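Local coordinates for phosphoribosylformylglycinamidine cyclo-ligase (Thermus thermophilus HB8, PDB 5AVM), which probably catalyses the ATP-dependent ring closure of formylglycinamidine ribonucleotide to 5-aminoimidazole ribonucleotide in de novo purine synthesis, at residues L51-V63 / I152-R164. Numbering follows the deposited sequence.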
loop_
_atom_site.group_PDB
_atom_site.type_symbol
_atom_site.label_atom_id
_atom_site.label_comp_id
_atom_site.label_asym_id
_atom_site.label_seq_id
_atom_site.Cartn_x
_atom_site.Cartn_y
_atom_site.Cartn_z
ATOM N N LEU B 51 -24.684 -2.190 -17.539
ATOM C CA LEU B 51 -24.274 -3.271 -18.488
ATOM C C LEU B 51 -23.225 -2.767 -19.492
ATOM O O LEU B 51 -23.504 -1.895 -20.320
ATOM C CB LEU B 51 -25.514 -3.806 -19.226
ATOM C CG LEU B 51 -25.414 -5.083 -20.072
ATOM C CD1 LEU B 51 -26.805 -5.661 -20.294
ATOM C CD2 LEU B 51 -24.738 -4.788 -21.397
ATOM N N GLU B 52 -22.014 -3.308 -19.395
ATOM C CA GLU B 52 -20.907 -2.950 -20.285
ATOM C C GLU B 52 -20.248 -1.578 -20.067
ATOM O O GLU B 52 -19.943 -0.864 -21.025
ATOM C CB GLU B 52 -21.344 -3.088 -21.753
ATOM C CG GLU B 52 -20.200 -2.943 -22.760
ATOM C CD GLU B 52 -20.587 -3.332 -24.182
ATOM O OE1 GLU B 52 -19.801 -3.033 -25.108
ATOM O OE2 GLU B 52 -21.661 -3.940 -24.378
ATOM N N GLU B 53 -20.036 -1.213 -18.804
ATOM C CA GLU B 53 -19.360 0.037 -18.451
ATOM C C GLU B 53 -18.534 -0.199 -17.190
ATOM O O GLU B 53 -18.713 0.485 -16.188
ATOM C CB GLU B 53 -20.353 1.191 -18.220
ATOM C CG GLU B 53 -21.808 0.798 -17.934
ATOM C CD GLU B 53 -22.741 2.011 -17.818
ATOM O OE1 GLU B 53 -22.691 2.713 -16.790
ATOM O OE2 GLU B 53 -23.521 2.273 -18.758
ATOM N N PRO B 54 -17.612 -1.181 -17.230
ATOM C CA PRO B 54 -16.765 -1.499 -16.080
ATOM C C PRO B 54 -15.728 -0.426 -15.779
ATOM O O PRO B 54 -15.059 0.081 -16.682
ATOM C CB PRO B 54 -16.135 -2.830 -16.479
ATOM C CG PRO B 54 -15.984 -2.684 -17.957
ATOM C CD PRO B 54 -17.304 -2.079 -18.363
ATOM N N VAL B 55 -15.607 -0.078 -14.502
ATOM C CA VAL B 55 -14.652 0.930 -14.067
ATOM C C VAL B 55 -13.764 0.327 -12.995
ATOM O O VAL B 55 -14.259 -0.216 -12.010
ATOM C CB VAL B 55 -15.363 2.166 -13.457
ATOM C CG1 VAL B 55 -14.333 3.181 -12.981
ATOM C CG2 VAL B 55 -16.319 2.784 -14.483
ATOM N N LEU B 56 -12.454 0.407 -13.191
ATOM C CA LEU B 56 -11.543 -0.113 -12.197
ATOM C C LEU B 56 -11.483 0.861 -11.029
ATOM O O LEU B 56 -11.340 2.073 -11.208
ATOM C CB LEU B 56 -10.142 -0.302 -12.780
ATOM C CG LEU B 56 -9.965 -1.384 -13.848
ATOM C CD1 LEU B 56 -8.499 -1.478 -14.230
ATOM C CD2 LEU B 56 -10.457 -2.723 -13.328
ATOM N N VAL B 57 -11.625 0.314 -9.829
ATOM C CA VAL B 57 -11.565 1.090 -8.607
ATOM C C VAL B 57 -10.628 0.363 -7.654
ATOM O O VAL B 57 -10.230 -0.774 -7.898
ATOM C CB VAL B 57 -12.955 1.221 -7.940
ATOM C CG1 VAL B 57 -13.871 2.060 -8.809
ATOM C CG2 VAL B 57 -13.560 -0.148 -7.717
ATOM N N ALA B 58 -10.254 1.028 -6.574
ATOM C CA ALA B 58 -9.379 0.406 -5.600
ATOM C C ALA B 58 -9.302 1.265 -4.355
ATOM O O ALA B 58 -9.719 2.429 -4.341
ATOM C CB ALA B 58 -7.972 0.191 -6.189
ATOM N N THR B 59 -8.753 0.669 -3.308
ATOM C CA THR B 59 -8.600 1.337 -2.035
ATOM C C THR B 59 -7.368 0.708 -1.396
ATOM O O THR B 59 -7.011 -0.426 -1.718
ATOM C CB THR B 59 -9.861 1.086 -1.147
ATOM O OG1 THR B 59 -9.703 1.731 0.119
ATOM C CG2 THR B 59 -10.077 -0.401 -0.927
ATOM N N THR B 60 -6.698 1.455 -0.527
ATOM C CA THR B 60 -5.546 0.936 0.189
ATOM C C THR B 60 -5.819 1.256 1.664
ATOM O O THR B 60 -6.306 2.341 1.989
ATOM C CB THR B 60 -4.222 1.573 -0.305
ATOM O OG1 THR B 60 -3.127 0.792 0.186
ATOM C CG2 THR B 60 -4.084 3.023 0.163
ATOM N N ASP B 61 -5.542 0.305 2.554
ATOM C CA ASP B 61 -5.818 0.487 3.985
ATOM C C ASP B 61 -4.753 -0.143 4.849
ATOM O O ASP B 61 -3.867 -0.826 4.355
ATOM C CB ASP B 61 -7.154 -0.170 4.370
ATOM C CG ASP B 61 -8.356 0.559 3.820
ATOM O OD1 ASP B 61 -8.622 1.690 4.268
ATOM O OD2 ASP B 61 -9.044 0.002 2.943
ATOM N N GLY B 62 -4.878 0.077 6.151
ATOM C CA GLY B 62 -3.953 -0.493 7.109
ATOM C C GLY B 62 -4.767 -1.049 8.259
ATOM O O GLY B 62 -5.874 -0.576 8.510
ATOM N N VAL B 63 -4.250 -2.059 8.949
ATOM C CA VAL B 63 -4.974 -2.633 10.077
ATOM C C VAL B 63 -5.080 -1.559 11.161
ATOM O O VAL B 63 -6.159 -1.307 11.708
ATOM C CB VAL B 63 -4.245 -3.893 10.629
ATOM C CG1 VAL B 63 -4.897 -4.369 11.913
ATOM C CG2 VAL B 63 -4.294 -5.013 9.597
ATOM N N ILE B 152 0.434 -3.452 9.198
ATOM C CA ILE B 152 -0.197 -4.311 8.219
ATOM C C ILE B 152 -1.081 -3.461 7.317
ATOM O O ILE B 152 -2.110 -2.937 7.749
ATOM C CB ILE B 152 -1.026 -5.387 8.945
ATOM C CG1 ILE B 152 -0.121 -6.116 9.946
ATOM C CG2 ILE B 152 -1.649 -6.351 7.943
ATOM C CD1 ILE B 152 -0.844 -7.050 10.878
ATOM N N ALA B 153 -0.650 -3.310 6.067
ATOM C CA ALA B 153 -1.374 -2.524 5.077
ATOM C C ALA B 153 -1.616 -3.380 3.850
ATOM O O ALA B 153 -1.039 -4.453 3.715
ATOM C CB ALA B 153 -0.579 -1.297 4.703
ATOM N N GLY B 154 -2.480 -2.907 2.958
ATOM C CA GLY B 154 -2.774 -3.662 1.758
ATOM C C GLY B 154 -3.555 -2.852 0.748
ATOM O O GLY B 154 -3.807 -1.660 0.948
ATOM N N THR B 155 -3.930 -3.494 -0.351
ATOM C CA THR B 155 -4.695 -2.827 -1.397
ATOM C C THR B 155 -5.667 -3.800 -2.045
ATOM O O THR B 155 -5.296 -4.932 -2.350
ATOM C CB THR B 155 -3.767 -2.247 -2.481
ATOM O OG1 THR B 155 -3.020 -1.166 -1.918
ATOM C CG2 THR B 155 -4.574 -1.721 -3.667
ATOM N N LEU B 156 -6.911 -3.358 -2.234
ATOM C CA LEU B 156 -7.936 -4.188 -2.863
ATOM C C LEU B 156 -8.414 -3.507 -4.140
ATOM O O LEU B 156 -8.840 -2.349 -4.111
ATOM C CB LEU B 156 -9.138 -4.392 -1.927
ATOM C CG LEU B 156 -10.271 -5.294 -2.455
ATOM C CD1 LEU B 156 -9.820 -6.751 -2.470
ATOM C CD2 LEU B 156 -11.500 -5.141 -1.582
ATOM N N VAL B 157 -8.326 -4.225 -5.260
ATOM C CA VAL B 157 -8.772 -3.707 -6.551
ATOM C C VAL B 157 -10.132 -4.324 -6.833
ATOM O O VAL B 157 -10.393 -5.471 -6.471
ATOM C CB VAL B 157 -7.773 -4.073 -7.687
ATOM C CG1 VAL B 157 -8.307 -3.607 -9.043
ATOM C CG2 VAL B 157 -6.419 -3.435 -7.404
ATOM N N GLY B 158 -11.008 -3.561 -7.468
ATOM C CA GLY B 158 -12.333 -4.072 -7.746
ATOM C C GLY B 158 -12.877 -3.534 -9.039
ATOM O O GLY B 158 -12.137 -2.969 -9.835
ATOM N N VAL B 159 -14.173 -3.703 -9.257
ATOM C CA VAL B 159 -14.779 -3.227 -10.486
ATOM C C VAL B 159 -16.231 -2.842 -10.221
ATOM O O VAL B 159 -16.889 -3.424 -9.364
ATOM C CB VAL B 159 -14.682 -4.322 -11.598
ATOM C CG1 VAL B 159 -15.495 -5.562 -11.197
ATOM C CG2 VAL B 159 -15.135 -3.759 -12.939
ATOM N N VAL B 160 -16.720 -1.846 -10.948
ATOM C CA VAL B 160 -18.091 -1.378 -10.790
ATOM C C VAL B 160 -18.584 -0.774 -12.111
ATOM O O VAL B 160 -17.797 -0.213 -12.870
ATOM C CB VAL B 160 -18.162 -0.308 -9.673
ATOM C CG1 VAL B 160 -17.256 0.859 -10.022
ATOM C CG2 VAL B 160 -19.601 0.150 -9.464
ATOM N N GLU B 161 -19.873 -0.915 -12.404
ATOM C CA GLU B 161 -20.424 -0.337 -13.629
ATOM C C GLU B 161 -20.584 1.144 -13.327
ATOM O O GLU B 161 -21.173 1.511 -12.310
ATOM C CB GLU B 161 -21.772 -0.968 -13.970
ATOM C CG GLU B 161 -21.690 -2.461 -14.268
ATOM C CD GLU B 161 -21.057 -2.768 -15.615
ATOM O OE1 GLU B 161 -20.126 -3.605 -15.665
ATOM O OE2 GLU B 161 -21.501 -2.177 -16.622
ATOM N N ARG B 162 -20.052 1.983 -14.210
ATOM C CA ARG B 162 -20.076 3.435 -14.035
ATOM C C ARG B 162 -21.377 4.033 -13.520
ATOM O O ARG B 162 -21.380 4.789 -12.549
ATOM C CB ARG B 162 -19.693 4.120 -15.345
ATOM C CG ARG B 162 -19.408 5.616 -15.224
ATOM C CD ARG B 162 -20.302 6.383 -16.176
ATOM N NE ARG B 162 -20.427 5.680 -17.447
ATOM C CZ ARG B 162 -21.498 5.732 -18.227
ATOM N NH1 ARG B 162 -22.545 6.455 -17.867
ATOM N NH2 ARG B 162 -21.524 5.056 -19.365
ATOM N N SER B 163 -22.490 3.709 -14.164
ATOM C CA SER B 163 -23.755 4.276 -13.731
ATOM C C SER B 163 -24.286 3.680 -12.425
ATOM O O SER B 163 -25.299 4.140 -11.898
ATOM C CB SER B 163 -24.793 4.162 -14.857
ATOM O OG SER B 163 -24.826 2.860 -15.398
ATOM N N ARG B 164 -23.600 2.674 -11.889
ATOM C CA ARG B 164 -24.038 2.061 -10.639
ATOM C C ARG B 164 -23.107 2.378 -9.488
ATOM O O ARG B 164 -23.147 1.723 -8.444
ATOM C CB ARG B 164 -24.177 0.549 -10.800
ATOM C CG ARG B 164 -25.414 0.169 -11.571
ATOM C CD ARG B 164 -25.491 -1.307 -11.846
ATOM N NE ARG B 164 -26.659 -1.601 -12.672
ATOM C CZ ARG B 164 -26.760 -2.651 -13.479
ATOM N NH1 ARG B 164 -25.758 -3.519 -13.575
ATOM N NH2 ARG B 164 -27.861 -2.825 -14.199
#
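An antiparallel strand pair forms one edge of the N-terminal-domain sheet of this AIR synthase. Strand 54-62 is an edge strand of this sheet within the chain and runs beside strand 150-161, pairing from P54-E161 to G62-A153. V55-V160, V57-G158, T59-L156 and D61-G154 are the hydrogen-bonded pairs; in the V57 pair, the bond from V57 N is weak. V57, T59, D61, L156 and V160 share the face on which T59 and D61 touch helix 79-92. V57 CG1 meets V160 CG1 at 3.8 Å, the two side chains crossing at about a right angle. A58, T60, T155 and V157 lie on the other face, where the second subunit packs on A58 and T60. T155 OG1 hydrogen-bonds to OG1 of T155 of the second subunit.

T60 OG1 lies anti to its own N (chi1 -166°), which lets it donate to G154 O at 2.7 Å. D61 N reaches the same oxygen from the opposite face of the carbonyl plane.

Past P54-E161, the start of one segment is tied to the end of the other. The bent E161 chain brings OE2 to E53 N at 2.8 Å, on the syn side, tilted 30° out of the carboxylate plane. The E53 carboxylate stacks on the R162 guanidinium, planes 22° apart, as a salt bridge of charges alone. Its OE1 sits over the guanidinium centre and takes two bonds from S163: N comes nearly along the C-O axis at 2.8 Å, OG from above the carboxylate plane at 2.6 Å.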